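Local coordinates for protein 3-oxo-glucose-6-phosphate:glutamate aminotransferase (Bacillus subtilis subsp. subtilis, PDB 4K2M) that catalyses the reversible, pyridoxal phosphate-dependent transamination of 3-dehydro-glucose 6-phosphate with glutamate, forming kanosamine 6-phosphate on the route to kanosamine, at residues A150-F153 and S154-N158; D171-P174 and Q175-C178; P197-Y201 and G202-D206; H209-Q212 and I213-Y217; H348-H351 and L352-I355. All blocks are in the same frame, centred on the assembly; numbering follows the deposited sequence.

Interaction 1 of 5, residues A150-F153 and S154-N158; sequences ANSF and SATEN. With O1G (3-deoxy-3-[(E)-({3-hydroxy-2-methyl-5-[(phosphonooxy)methyl]pyridin-4-yl}methylidene)amino]-6-O-phosphono-alpha-D-gluco pyranose), chain C; EDO (1,2-ethanediol), chain G.
Ser152 and Thr156 meet hydroxyl to hydroxyl where the loop after strand 145-148 runs into helix 154-163, in the cofactor pocket of this aspartate aminotransferase fold. Ser152 OG donates to Thr156 OG1 over 2.8 Å, and the threonine hydroxyl is also hydrogen-bonded to Asp224, beside the pyridine ring of the external aldimine. The carbonyl of Phe153 is shared: Thr156 N reaches Phe153 O at 3.2 Å, and a water donates to the same oxygen. That water also accepts from Glu157 N and donates to Glu157 OE1, bridging the loop and the first helical turn. Glu157 has further partners, since OE1 bonds to Ser385 and OE2 forms a salt bridge with Lys287 of the second subunit. At the loop's other end, Asn151 ND2 donates to ethanediol O2 at 2.8 Å and is also bonded to the carbonyl of Phe177. Phe153, a substrate-binding residue, has chi1 179°, which carries its ring away from the backbone N and turns one face to the sugar, whose C2 sits 3.8 Å above the ring centre. Ala155 CB lies 3.4 Å from Phe153 CD2 and equally near C5T of the aldimine.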
# COMPACT_ATOMS: atom_id res chain seq x y z
N ALA A 150 2.66 -13.97 -21.58
CA ALA A 150 1.76 -12.87 -21.89
C ALA A 150 0.35 -13.06 -21.34
O ALA A 150 -0.54 -12.26 -21.64
CB ALA A 150 1.70 -12.69 -23.41
N ASN A 151 0.14 -14.10 -20.53
CA ASN A 151 -1.21 -14.43 -20.07
C ASN A 151 -1.42 -14.25 -18.57
O ASN A 151 -2.40 -14.76 -18.02
CB ASN A 151 -1.57 -15.86 -20.48
CG ASN A 151 -0.70 -16.90 -19.79
OD1 ASN A 151 0.40 -16.59 -19.33
ND2 ASN A 151 -1.20 -18.15 -19.71
N SER A 152 -0.53 -13.52 -17.91
CA SER A 152 -0.68 -13.26 -16.48
C SER A 152 -1.60 -12.06 -16.26
O SER A 152 -2.04 -11.41 -17.22
CB SER A 152 0.69 -12.99 -15.85
OG SER A 152 0.57 -12.91 -14.44
N PHE A 153 -1.91 -11.77 -15.01
CA PHE A 153 -2.59 -10.52 -14.67
C PHE A 153 -1.66 -9.37 -15.03
O PHE A 153 -0.44 -9.52 -15.00
CB PHE A 153 -2.90 -10.53 -13.17
CG PHE A 153 -3.59 -9.28 -12.67
CD1 PHE A 153 -4.81 -8.88 -13.20
CD2 PHE A 153 -3.02 -8.53 -11.66
CE1 PHE A 153 -5.45 -7.72 -12.73
CE2 PHE A 153 -3.64 -7.37 -11.20
CZ PHE A 153 -4.86 -6.97 -11.73
N SER A 154 -2.22 -8.21 -15.37
CA SER A 154 -1.41 -7.10 -15.88
C SER A 154 -0.32 -6.66 -14.91
O SER A 154 0.64 -5.98 -15.29
CB SER A 154 -2.30 -5.90 -16.24
OG SER A 154 -3.17 -6.21 -17.31
N ALA A 155 -0.46 -7.01 -13.64
CA ALA A 155 0.51 -6.60 -12.63
C ALA A 155 1.92 -7.07 -12.93
O ALA A 155 2.89 -6.38 -12.61
CB ALA A 155 0.09 -7.14 -11.27
N THR A 156 2.04 -8.25 -13.53
CA THR A 156 3.35 -8.83 -13.77
C THR A 156 4.13 -7.94 -14.76
O THR A 156 5.24 -7.49 -14.47
CB THR A 156 3.25 -10.28 -14.29
OG1 THR A 156 2.35 -11.04 -13.46
CG2 THR A 156 4.63 -10.97 -14.29
N GLU A 157 3.52 -7.65 -15.91
CA GLU A 157 4.17 -6.80 -16.92
C GLU A 157 4.33 -5.37 -16.38
O GLU A 157 5.31 -4.69 -16.69
CB GLU A 157 3.36 -6.79 -18.23
CG GLU A 157 2.10 -5.94 -18.19
CD GLU A 157 1.12 -6.23 -19.31
OE1 GLU A 157 0.62 -7.37 -19.38
OE2 GLU A 157 0.84 -5.31 -20.10
N ASN A 158 3.39 -4.92 -15.55
CA ASN A 158 3.50 -3.55 -15.03
C ASN A 158 4.70 -3.39 -14.13
O ASN A 158 5.36 -2.35 -14.14
CB ASN A 158 2.23 -3.13 -14.28
CG ASN A 158 1.10 -2.76 -15.22
OD1 ASN A 158 1.34 -2.35 -16.36
ND2 ASN A 158 -0.13 -2.93 -14.75
P O1G C . -1.12 -7.68 -6.01
C3A O1G C . -1.47 -12.01 -9.87
O3 O1G C . -2.63 -12.71 -10.00
C1 O1G C . -7.51 -9.99 -9.76
N1' O1G C . 0.85 -11.74 -10.25
C2 O1G C . -6.10 -10.58 -9.90
O2 O1G C . -6.35 -12.00 -10.14
C9A O1G C . -0.27 -12.46 -10.42
C2A O1G C . -0.16 -13.76 -11.20
C3 O1G C . -5.21 -10.36 -8.66
N3' O1G C . -3.86 -10.75 -9.10
O1 O1G C . -8.31 -10.73 -8.82
C4 O1G C . -5.29 -8.92 -8.13
O4 O1G C . -4.81 -9.08 -6.78
C4A O1G C . -1.52 -10.83 -9.15
C4B O1G C . -2.78 -10.31 -8.58
C5 O1G C . -6.76 -8.53 -8.01
O5 O1G C . -7.44 -8.64 -9.27
C5A O1G C . -0.35 -10.09 -9.00
C5T O1G C . -0.20 -8.75 -8.25
C6 O1G C . -6.99 -7.08 -7.70
C6A O1G C . 0.82 -10.57 -9.57
OP1 O1G C . -0.27 -6.50 -6.44
OP2 O1G C . -0.89 -8.08 -4.59
OP3 O1G C . -2.60 -7.51 -6.43
OP4 O1G C . -0.52 -8.95 -6.86
O6 O1G C . -8.27 -6.74 -7.34
P' O1G C . -8.55 -5.57 -6.27
OP6 O1G C . -7.91 -6.04 -4.98
OP7 O1G C . -7.96 -4.28 -6.81
OP8 O1G C . -10.08 -5.55 -6.21
C1 EDO G . -5.86 -17.25 -20.68
O1 EDO G . -5.11 -16.17 -21.24
C2 EDO G . -5.00 -18.49 -20.56
O2 EDO G . -4.03 -18.28 -19.53
O HOH W 1 1.47 -9.26 -17.11

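Interaction 2 of 5, residues D171-P174 and Q175-C178; sequences DINP and QTFC. With EDO (1,2-ethanediol), chain D.
Asn173 folds back over Gln175 and Thr176 in an Asx turn, part of the tight loop that follows strand 166-169 in the large, cofactor-binding part of the aminotransferase fold. From the backbone the side chain leaves with CG anti to N (chi1 171°), a setting that swings the amide over the next turn of chain. CB comes first, 3.4 Å from Thr176 OG1. CG then runs past the threonine's hydroxyl and methyl, the two side chains crossing at about a right angle. OD1, at the tip, is gripped by two backbone donors: Gln175 N at 2.8 Å, in the carbonyl plane, and Thr176 N at 3.1 Å, which stands 51° out of that plane. ND2, the other branch, lies against Thr176 CG2. Three residues on, Thr176 does likewise, its OG1 accepting from Cys178 N in an ST turn. Backbone bonds close the loop, with Asn173 O taking Phe177 N at 2.8 Å and Asn173 N giving to Cys178 O at 2.7 Å. Phe177 has a positive phi (66°) and leans its ring under the carbonyl of Pro174, an oxygen that also receives Lys356 NZ. Beyond the turn the amide of Gln175 reaches Glu340, while Asp171 is held by Thr405 and His404. Ile172 CD1 packs obliquely on Phe177 CD1, 4.2 Å away.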
# COMPACT_ATOMS: atom_id res chain seq x y z
N ASP A 171 5.90 -18.06 -25.47
CA ASP A 171 4.68 -18.86 -25.48
C ASP A 171 4.57 -19.73 -24.24
O ASP A 171 5.57 -20.06 -23.61
CB ASP A 171 4.68 -19.74 -26.74
CG ASP A 171 3.32 -19.77 -27.45
OD1 ASP A 171 2.35 -19.17 -26.93
OD2 ASP A 171 3.24 -20.39 -28.53
N ILE A 172 3.33 -20.09 -23.89
CA ILE A 172 3.08 -20.97 -22.75
C ILE A 172 2.91 -22.41 -23.20
O ILE A 172 2.72 -22.68 -24.38
CB ILE A 172 1.78 -20.61 -22.02
CG1 ILE A 172 0.62 -20.62 -23.03
CG2 ILE A 172 1.93 -19.26 -21.32
CD1 ILE A 172 -0.77 -20.62 -22.42
N ASN A 173 2.98 -23.34 -22.25
CA ASN A 173 2.53 -24.70 -22.49
C ASN A 173 1.00 -24.62 -22.40
O ASN A 173 0.46 -24.13 -21.42
CB ASN A 173 3.15 -25.59 -21.41
CG ASN A 173 2.60 -27.01 -21.41
OD1 ASN A 173 1.39 -27.24 -21.51
ND2 ASN A 173 3.50 -27.98 -21.24
N PRO A 174 0.29 -25.05 -23.46
CA PRO A 174 -1.15 -24.77 -23.52
C PRO A 174 -1.98 -25.67 -22.61
O PRO A 174 -3.19 -25.45 -22.48
CB PRO A 174 -1.50 -25.02 -25.00
CG PRO A 174 -0.48 -26.03 -25.45
CD PRO A 174 0.79 -25.66 -24.71
N GLN A 175 -1.35 -26.66 -22.01
CA GLN A 175 -2.02 -27.49 -21.01
C GLN A 175 -1.84 -26.97 -19.59
O GLN A 175 -2.76 -27.04 -18.78
CB GLN A 175 -1.52 -28.94 -21.08
CG GLN A 175 -2.25 -29.82 -22.09
CD GLN A 175 -2.09 -29.32 -23.51
OE1 GLN A 175 -0.97 -29.14 -23.98
NE2 GLN A 175 -3.20 -29.08 -24.18
N THR A 176 -0.64 -26.48 -19.29
CA THR A 176 -0.34 -26.02 -17.93
C THR A 176 -0.59 -24.52 -17.77
O THR A 176 -0.66 -24.03 -16.64
CB THR A 176 1.13 -26.27 -17.54
OG1 THR A 176 1.99 -25.38 -18.27
CG2 THR A 176 1.55 -27.72 -17.82
N PHE A 177 -0.68 -23.80 -18.89
CA PHE A 177 -0.81 -22.34 -18.92
C PHE A 177 0.42 -21.59 -18.40
O PHE A 177 0.40 -20.36 -18.26
CB PHE A 177 -2.07 -21.84 -18.19
CG PHE A 177 -3.35 -22.40 -18.75
CD1 PHE A 177 -3.92 -21.86 -19.90
CD2 PHE A 177 -3.99 -23.46 -18.10
CE1 PHE A 177 -5.11 -22.37 -20.41
CE2 PHE A 177 -5.17 -23.98 -18.60
CZ PHE A 177 -5.73 -23.44 -19.76
N CYS A 178 1.50 -22.32 -18.15
CA CYS A 178 2.74 -21.71 -17.67
C CYS A 178 3.74 -21.57 -18.79
O CYS A 178 3.64 -22.24 -19.82
CB CYS A 178 3.36 -22.53 -16.53
SG CYS A 178 2.31 -22.59 -15.07
C1 EDO D . -7.24 -27.62 -18.75
O1 EDO D . -6.79 -26.91 -17.60
C2 EDO D . -6.03 -27.85 -19.66
O2 EDO D . -5.07 -28.64 -18.96

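Interaction 3 of 5, residues P197-Y201 and G202-D206; sequences PVHLY and GKHSD. With EDO (1,2-ethanediol), chain G.
Pro197 begins the contact by laying CB 3.8 Å from Ser205 OG, as the chain leaving strand 192-195 doubles back on itself. Val198 follows; its side chain, turned from the second half of the loop, touches the external aldimine, while its carbonyl takes a weak bond from Leu200 N that makes His199 the centre of an inverse gamma turn. The His199 ring carries most of the side-chain contact. With CG beside the backbone N (chi1 -55°), ND1 pairs with Ser205 OG at 3.2 Å, a bond in which either atom could donate, and NE2 is bonded to Glu223, so both ring nitrogens are engaged and the rotation of the ring is fixed. His204 brings its edge to one face of that ring in a T-shaped pair: the planes stand 71° apart and His204 CD2 is 3.5 Å from His199 CE1. The carbonyl of His199 accepts Gly202 N at 3.2 Å in a type II turn over Leu200 and Tyr201. Next, Leu200 O accepts Lys203 N at 3.1 Å, spanning Tyr201 and Gly202 in a turn close to type I'. Gly202 has phi 101°, with no CB to crowd Tyr201 O. Leu200 CG rests 3.5 Å over the centre of the Tyr201 ring, whose hydroxyl bonds to Tyr380 O and to an ethanediol. The loop thus joins strand 192-195 to helix 207-217, with Pro197 set against that helix and against strand 220-224.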
# COMPACT_ATOMS: atom_id res chain seq x y z
N PRO A 197 9.00 -16.39 -14.59
CA PRO A 197 7.90 -17.36 -14.72
C PRO A 197 6.77 -16.99 -13.78
O PRO A 197 7.00 -16.45 -12.70
CB PRO A 197 8.54 -18.68 -14.27
CG PRO A 197 9.68 -18.28 -13.38
CD PRO A 197 10.18 -16.96 -13.89
N VAL A 198 5.55 -17.30 -14.20
CA VAL A 198 4.38 -17.08 -13.36
C VAL A 198 3.72 -18.42 -13.04
O VAL A 198 3.47 -19.23 -13.93
CB VAL A 198 3.36 -16.21 -14.08
CG1 VAL A 198 2.13 -15.97 -13.18
CG2 VAL A 198 3.99 -14.88 -14.49
N HIS A 199 3.43 -18.65 -11.77
CA HIS A 199 2.76 -19.90 -11.41
C HIS A 199 1.27 -19.67 -11.54
O HIS A 199 0.55 -19.51 -10.55
CB HIS A 199 3.18 -20.37 -10.01
CG HIS A 199 4.66 -20.48 -9.88
ND1 HIS A 199 5.46 -20.95 -10.89
CD2 HIS A 199 5.50 -20.13 -8.87
CE1 HIS A 199 6.73 -20.89 -10.52
NE2 HIS A 199 6.78 -20.40 -9.30
N LEU A 200 0.82 -19.61 -12.78
CA LEU A 200 -0.51 -19.10 -13.09
C LEU A 200 -1.60 -20.05 -12.64
O LEU A 200 -1.50 -21.28 -12.84
CB LEU A 200 -0.64 -18.88 -14.59
CG LEU A 200 -1.85 -18.05 -15.03
CD1 LEU A 200 -1.84 -16.65 -14.37
CD2 LEU A 200 -1.82 -17.92 -16.55
N TYR A 201 -2.63 -19.47 -12.02
CA TYR A 201 -3.79 -20.17 -11.48
C TYR A 201 -3.41 -21.06 -10.30
O TYR A 201 -4.26 -21.78 -9.78
CB TYR A 201 -4.51 -20.99 -12.57
CG TYR A 201 -4.79 -20.23 -13.85
CD1 TYR A 201 -5.12 -18.88 -13.82
CD2 TYR A 201 -4.74 -20.87 -15.07
CE1 TYR A 201 -5.38 -18.18 -15.01
CE2 TYR A 201 -4.99 -20.18 -16.24
CZ TYR A 201 -5.32 -18.85 -16.20
OH TYR A 201 -5.57 -18.20 -17.39
N GLY A 202 -2.15 -21.00 -9.88
CA GLY A 202 -1.67 -21.84 -8.78
C GLY A 202 -0.87 -23.05 -9.24
O GLY A 202 -0.43 -23.86 -8.42
N LYS A 203 -0.67 -23.17 -10.54
CA LYS A 203 0.12 -24.29 -11.11
C LYS A 203 1.60 -23.91 -11.11
O LYS A 203 1.97 -22.83 -11.56
CB LYS A 203 -0.34 -24.54 -12.55
CG LYS A 203 0.44 -25.61 -13.30
CD LYS A 203 0.14 -27.00 -12.80
CE LYS A 203 0.76 -28.04 -13.73
NZ LYS A 203 0.49 -29.42 -13.22
N HIS A 204 2.45 -24.82 -10.64
CA HIS A 204 3.89 -24.57 -10.57
C HIS A 204 4.50 -24.67 -11.97
O HIS A 204 4.31 -25.67 -12.68
CB HIS A 204 4.53 -25.62 -9.65
CG HIS A 204 5.70 -25.12 -8.87
ND1 HIS A 204 6.12 -25.71 -7.70
CD2 HIS A 204 6.54 -24.08 -9.09
CE1 HIS A 204 7.18 -25.06 -7.23
NE2 HIS A 204 7.45 -24.07 -8.06
N SER A 205 5.25 -23.63 -12.37
CA SER A 205 5.99 -23.66 -13.63
C SER A 205 7.08 -24.73 -13.55
O SER A 205 7.41 -25.19 -12.46
CB SER A 205 6.67 -22.32 -13.86
OG SER A 205 5.73 -21.29 -14.03
N ASP A 206 7.66 -25.09 -14.69
CA ASP A 206 8.73 -26.09 -14.72
C ASP A 206 10.04 -25.45 -14.30
O ASP A 206 10.91 -25.16 -15.13
CB ASP A 206 8.86 -26.69 -16.12
CG ASP A 206 9.82 -27.89 -16.16
OD1 ASP A 206 10.56 -28.16 -15.17
OD2 ASP A 206 9.85 -28.55 -17.22
C1 EDO G . -5.86 -17.25 -20.68
O1 EDO G . -5.11 -16.17 -21.24
C2 EDO G . -5.00 -18.49 -20.56
O2 EDO G . -4.03 -18.28 -19.53

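Interaction 4 of 5, residues H209-Q212 and I213-Y217; sequences HIRQ and IANRY
Arg211 leaves the backbone with CG anti to N, then bends at chi2 (48°) and again at chi3 (68°), so that its guanidinium doubles back toward Asn215 one helical turn on. Asn215 answers with CG beside its own backbone N. The pair forms an i to i+4 side-chain bridge on helix 207-217, the helix of a beta-alpha-beta unit whose strands are 192-195 and 220-224. Arg211 NH1 donates to Asn215 OD1 at 2.8 Å, the oxygen lying at the guanidinium edge, near its plane, while the amide is turned 42° from that plane. Ala214 CB lies over one guanidinium face, 4.1 Å from Arg211 NH1. The remaining nitrogens are held too: NE bonds to the carbonyl of Tyr237 and NH2 makes a salt bridge with Asp239, so the arginine ties the helix to a more distant loop. Beneath run regular backbone bonds, among them Ala214 N to Ile210 O at 2.9 Å and Asn215 N to Arg211 O at 2.8 Å. Elsewhere on the helix, Ile213 CD1 packs obliquely on the His209 ring, 3.9 Å from CE1, and His209 NE2 is bonded to Asp182. Ile210 and Ala214 pack on the sheet, both against Ile195. The crossing of the bridging pair is tight: Arg211 CD comes within 3.1 Å of Asn215 OD1.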
# COMPACT_ATOMS: atom_id res chain seq x y z
N HIS A 209 13.77 -26.85 -15.16
CA HIS A 209 14.17 -26.64 -16.54
C HIS A 209 14.48 -25.16 -16.77
O HIS A 209 15.47 -24.81 -17.38
CB HIS A 209 13.05 -27.16 -17.46
CG HIS A 209 13.42 -27.22 -18.90
ND1 HIS A 209 14.61 -26.73 -19.40
CD2 HIS A 209 12.75 -27.72 -19.97
CE1 HIS A 209 14.65 -26.93 -20.71
NE2 HIS A 209 13.54 -27.52 -21.08
N ILE A 210 13.63 -24.28 -16.23
CA ILE A 210 13.90 -22.85 -16.28
C ILE A 210 15.26 -22.51 -15.66
O ILE A 210 16.02 -21.73 -16.23
CB ILE A 210 12.74 -22.05 -15.63
CG1 ILE A 210 11.46 -22.22 -16.46
CG2 ILE A 210 13.11 -20.56 -15.51
CD1 ILE A 210 10.19 -21.61 -15.82
N ARG A 211 15.57 -23.09 -14.50
CA ARG A 211 16.85 -22.83 -13.84
C ARG A 211 18.04 -23.34 -14.68
O ARG A 211 19.10 -22.71 -14.72
CB ARG A 211 16.85 -23.45 -12.43
CG ARG A 211 18.20 -23.51 -11.70
CD ARG A 211 18.94 -22.19 -11.75
NE ARG A 211 18.29 -21.14 -10.97
CZ ARG A 211 18.75 -19.90 -10.88
NH1 ARG A 211 19.84 -19.53 -11.54
NH2 ARG A 211 18.10 -19.01 -10.15
N GLN A 212 17.86 -24.47 -15.34
CA GLN A 212 18.93 -24.95 -16.22
C GLN A 212 19.25 -23.94 -17.32
O GLN A 212 20.41 -23.69 -17.62
CB GLN A 212 18.58 -26.30 -16.82
CG GLN A 212 18.66 -27.44 -15.83
CD GLN A 212 18.02 -28.71 -16.35
OE1 GLN A 212 17.54 -28.75 -17.49
NE2 GLN A 212 18.01 -29.75 -15.53
N ILE A 213 18.21 -23.38 -17.93
CA ILE A 213 18.41 -22.34 -18.94
C ILE A 213 19.04 -21.09 -18.34
O ILE A 213 19.99 -20.53 -18.90
CB ILE A 213 17.10 -21.97 -19.65
CG1 ILE A 213 16.56 -23.21 -20.37
CG2 ILE A 213 17.33 -20.83 -20.65
CD1 ILE A 213 15.15 -23.07 -20.88
N ALA A 214 18.51 -20.65 -17.21
CA ALA A 214 19.06 -19.47 -16.53
C ALA A 214 20.54 -19.64 -16.20
O ALA A 214 21.32 -18.71 -16.39
CB ALA A 214 18.26 -19.15 -15.28
N ASN A 215 20.93 -20.81 -15.70
CA ASN A 215 22.34 -21.03 -15.37
C ASN A 215 23.22 -20.98 -16.61
O ASN A 215 24.30 -20.41 -16.60
CB ASN A 215 22.54 -22.36 -14.65
CG ASN A 215 22.06 -22.32 -13.22
OD1 ASN A 215 21.77 -21.24 -12.69
ND2 ASN A 215 21.99 -23.48 -12.58
N ARG A 216 22.73 -21.59 -17.69
CA ARG A 216 23.48 -21.62 -18.95
C ARG A 216 23.75 -20.21 -19.47
O ARG A 216 24.84 -19.91 -19.96
CB ARG A 216 22.75 -22.46 -20.00
CG ARG A 216 23.56 -22.77 -21.27
CD ARG A 216 24.63 -23.84 -21.00
NE ARG A 216 25.33 -24.25 -22.21
CZ ARG A 216 25.05 -25.34 -22.91
NH1 ARG A 216 24.07 -26.15 -22.51
NH2 ARG A 216 25.75 -25.63 -24.00
N TYR A 217 22.77 -19.32 -19.31
CA TYR A 217 22.87 -17.98 -19.88
C TYR A 217 23.14 -16.88 -18.86
O TYR A 217 23.13 -15.70 -19.21
CB TYR A 217 21.61 -17.66 -20.69
CG TYR A 217 21.55 -18.44 -21.98
CD1 TYR A 217 22.15 -17.93 -23.14
CD2 TYR A 217 20.93 -19.68 -22.05
CE1 TYR A 217 22.11 -18.64 -24.33
CE2 TYR A 217 20.89 -20.40 -23.24
CZ TYR A 217 21.49 -19.86 -24.37
OH TYR A 217 21.47 -20.55 -25.56

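Interaction 5 of 5, residues H348-H351 and L352-I355; sequences HVWH and LFPI. With EDO (1,2-ethanediol), chain D.
Trp350 packs on Phe353 from a left-handed backbone conformation (phi 61°), unusual for a residue other than glycine, at the kink where the loop enters strand 353-356. That strand pairs with 412-415 in a two-stranded antiparallel sheet. The two side chains lie side by side and point the same way, with Trp350 CE3 3.9 Å from Phe353 CD1. Their ring planes are 32° apart, neither a stack nor an edge-to-face pair. Trp350 is clasped from its other neighbour as well: the His348 ring lies over one face of the indole, where CG sits 3.6 Å above the plane. The same histidine fixes the kink, since His348 ND1 accepts Trp350 N at 3.0 Å. Helix 312-329 closes over the aromatic group, giving Leu320 and Ala323 to Trp350 and Ala323 to Phe353, and its Arg319 donates to Trp350 O.

The His351 side chain leaves the backbone on the side opposite to Trp350, with CG anti to its backbone N (chi1 176°), toward the cofactor site; ND1 is bonded to Asn250, and the ring touches Gln227, a pyridoxal phosphate-binding residue. Leu352 runs alongside His351, CD1 resting 3.7 Å from CD2 of the imidazole. Farther along the strand, an ethanediol donates through O1 to Pro354 O at 2.8 Å.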
# COMPACT_ATOMS: atom_id res chain seq x y z
N HIS A 348 0.14 -27.99 -7.73
CA HIS A 348 -0.93 -27.04 -8.02
C HIS A 348 -1.60 -26.71 -6.68
O HIS A 348 -1.80 -27.61 -5.86
CB HIS A 348 -1.97 -27.70 -8.95
CG HIS A 348 -2.72 -26.75 -9.83
ND1 HIS A 348 -3.32 -25.59 -9.36
CD2 HIS A 348 -3.01 -26.81 -11.15
CE1 HIS A 348 -3.92 -24.98 -10.37
NE2 HIS A 348 -3.75 -25.70 -11.46
N VAL A 349 -1.93 -25.44 -6.45
CA VAL A 349 -2.67 -25.08 -5.24
C VAL A 349 -4.08 -24.56 -5.54
O VAL A 349 -4.79 -24.14 -4.64
CB VAL A 349 -1.91 -24.10 -4.32
CG1 VAL A 349 -0.66 -24.75 -3.76
CG2 VAL A 349 -1.56 -22.78 -5.07
N TRP A 350 -4.47 -24.61 -6.81
CA TRP A 350 -5.87 -24.43 -7.19
C TRP A 350 -6.41 -23.08 -6.77
O TRP A 350 -7.47 -22.97 -6.16
CB TRP A 350 -6.72 -25.58 -6.62
CG TRP A 350 -6.17 -26.91 -7.02
CD1 TRP A 350 -5.53 -27.82 -6.22
CD2 TRP A 350 -6.16 -27.47 -8.34
NE1 TRP A 350 -5.12 -28.91 -6.97
CE2 TRP A 350 -5.50 -28.72 -8.27
CE3 TRP A 350 -6.65 -27.03 -9.58
CZ2 TRP A 350 -5.33 -29.54 -9.39
CZ3 TRP A 350 -6.47 -27.84 -10.70
CH2 TRP A 350 -5.82 -29.09 -10.59
N HIS A 351 -5.67 -22.03 -7.11
CA HIS A 351 -6.18 -20.69 -6.90
C HIS A 351 -7.37 -20.42 -7.84
O HIS A 351 -8.38 -19.83 -7.45
CB HIS A 351 -5.09 -19.65 -7.15
CG HIS A 351 -5.60 -18.24 -7.05
ND1 HIS A 351 -6.09 -17.72 -5.88
CD2 HIS A 351 -5.72 -17.27 -7.98
CE1 HIS A 351 -6.48 -16.47 -6.08
NE2 HIS A 351 -6.27 -16.18 -7.35
N LEU A 352 -7.21 -20.84 -9.10
CA LEU A 352 -8.28 -20.79 -10.10
C LEU A 352 -8.36 -22.17 -10.73
O LEU A 352 -7.38 -22.91 -10.72
CB LEU A 352 -7.99 -19.71 -11.15
CG LEU A 352 -8.17 -18.27 -10.61
CD1 LEU A 352 -7.24 -17.24 -11.30
CD2 LEU A 352 -9.63 -17.82 -10.70
N PHE A 353 -9.53 -22.52 -11.27
CA PHE A 353 -9.75 -23.86 -11.83
C PHE A 353 -10.11 -23.73 -13.30
O PHE A 353 -11.26 -23.42 -13.64
CB PHE A 353 -10.88 -24.60 -11.10
CG PHE A 353 -11.04 -26.02 -11.57
CD1 PHE A 353 -10.28 -27.03 -10.98
CD2 PHE A 353 -11.89 -26.34 -12.63
CE1 PHE A 353 -10.37 -28.35 -11.44
CE2 PHE A 353 -12.00 -27.66 -13.08
CZ PHE A 353 -11.22 -28.66 -12.48
N PRO A 354 -9.13 -23.96 -14.18
CA PRO A 354 -9.38 -23.77 -15.61
C PRO A 354 -9.71 -25.06 -16.33
O PRO A 354 -9.02 -26.08 -16.18
CB PRO A 354 -8.04 -23.24 -16.13
CG PRO A 354 -7.01 -23.88 -15.23
CD PRO A 354 -7.69 -24.08 -13.86
N ILE A 355 -10.79 -25.02 -17.11
CA ILE A 355 -11.03 -26.07 -18.09
C ILE A 355 -10.84 -25.44 -19.46
O ILE A 355 -10.72 -24.22 -19.57
CB ILE A 355 -12.43 -26.69 -17.97
CG1 ILE A 355 -13.50 -25.68 -18.36
CG2 ILE A 355 -12.69 -27.22 -16.54
CD1 ILE A 355 -14.92 -26.27 -18.35
C1 EDO D . -7.24 -27.62 -18.75
O1 EDO D . -6.79 -26.91 -17.60
C2 EDO D . -6.03 -27.85 -19.66
O2 EDO D . -5.07 -28.64 -18.96

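Interactions 1, 3 and 5 are buried, whereas 2 and 4 are partly exposed; interaction 4, alone among them, lies away from the annotated sites. Loops 150-153, 171-178 and 197-206 interlock: Asn151 OD1 packs on Ile172 CG2, and the Phe177 and Tyr201 rings meet edge-to-face. The turn at Tyr201 and Gly202 in turn joins 348-352 through probable backbone bonds to Leu352 and Val349. Interactions 3 and 4 are the loop and the helix of one beta-alpha-beta unit, meeting where Ile210 touches Pro197. Chemistry follows place: hydroxyls and an aromatic face beside the aldimine, an amide-held turn in 171-178, backbone turns and paired histidines in 197-206, an arginine-amide hydrogen bond on the helix, and rings packed under helix 312-329.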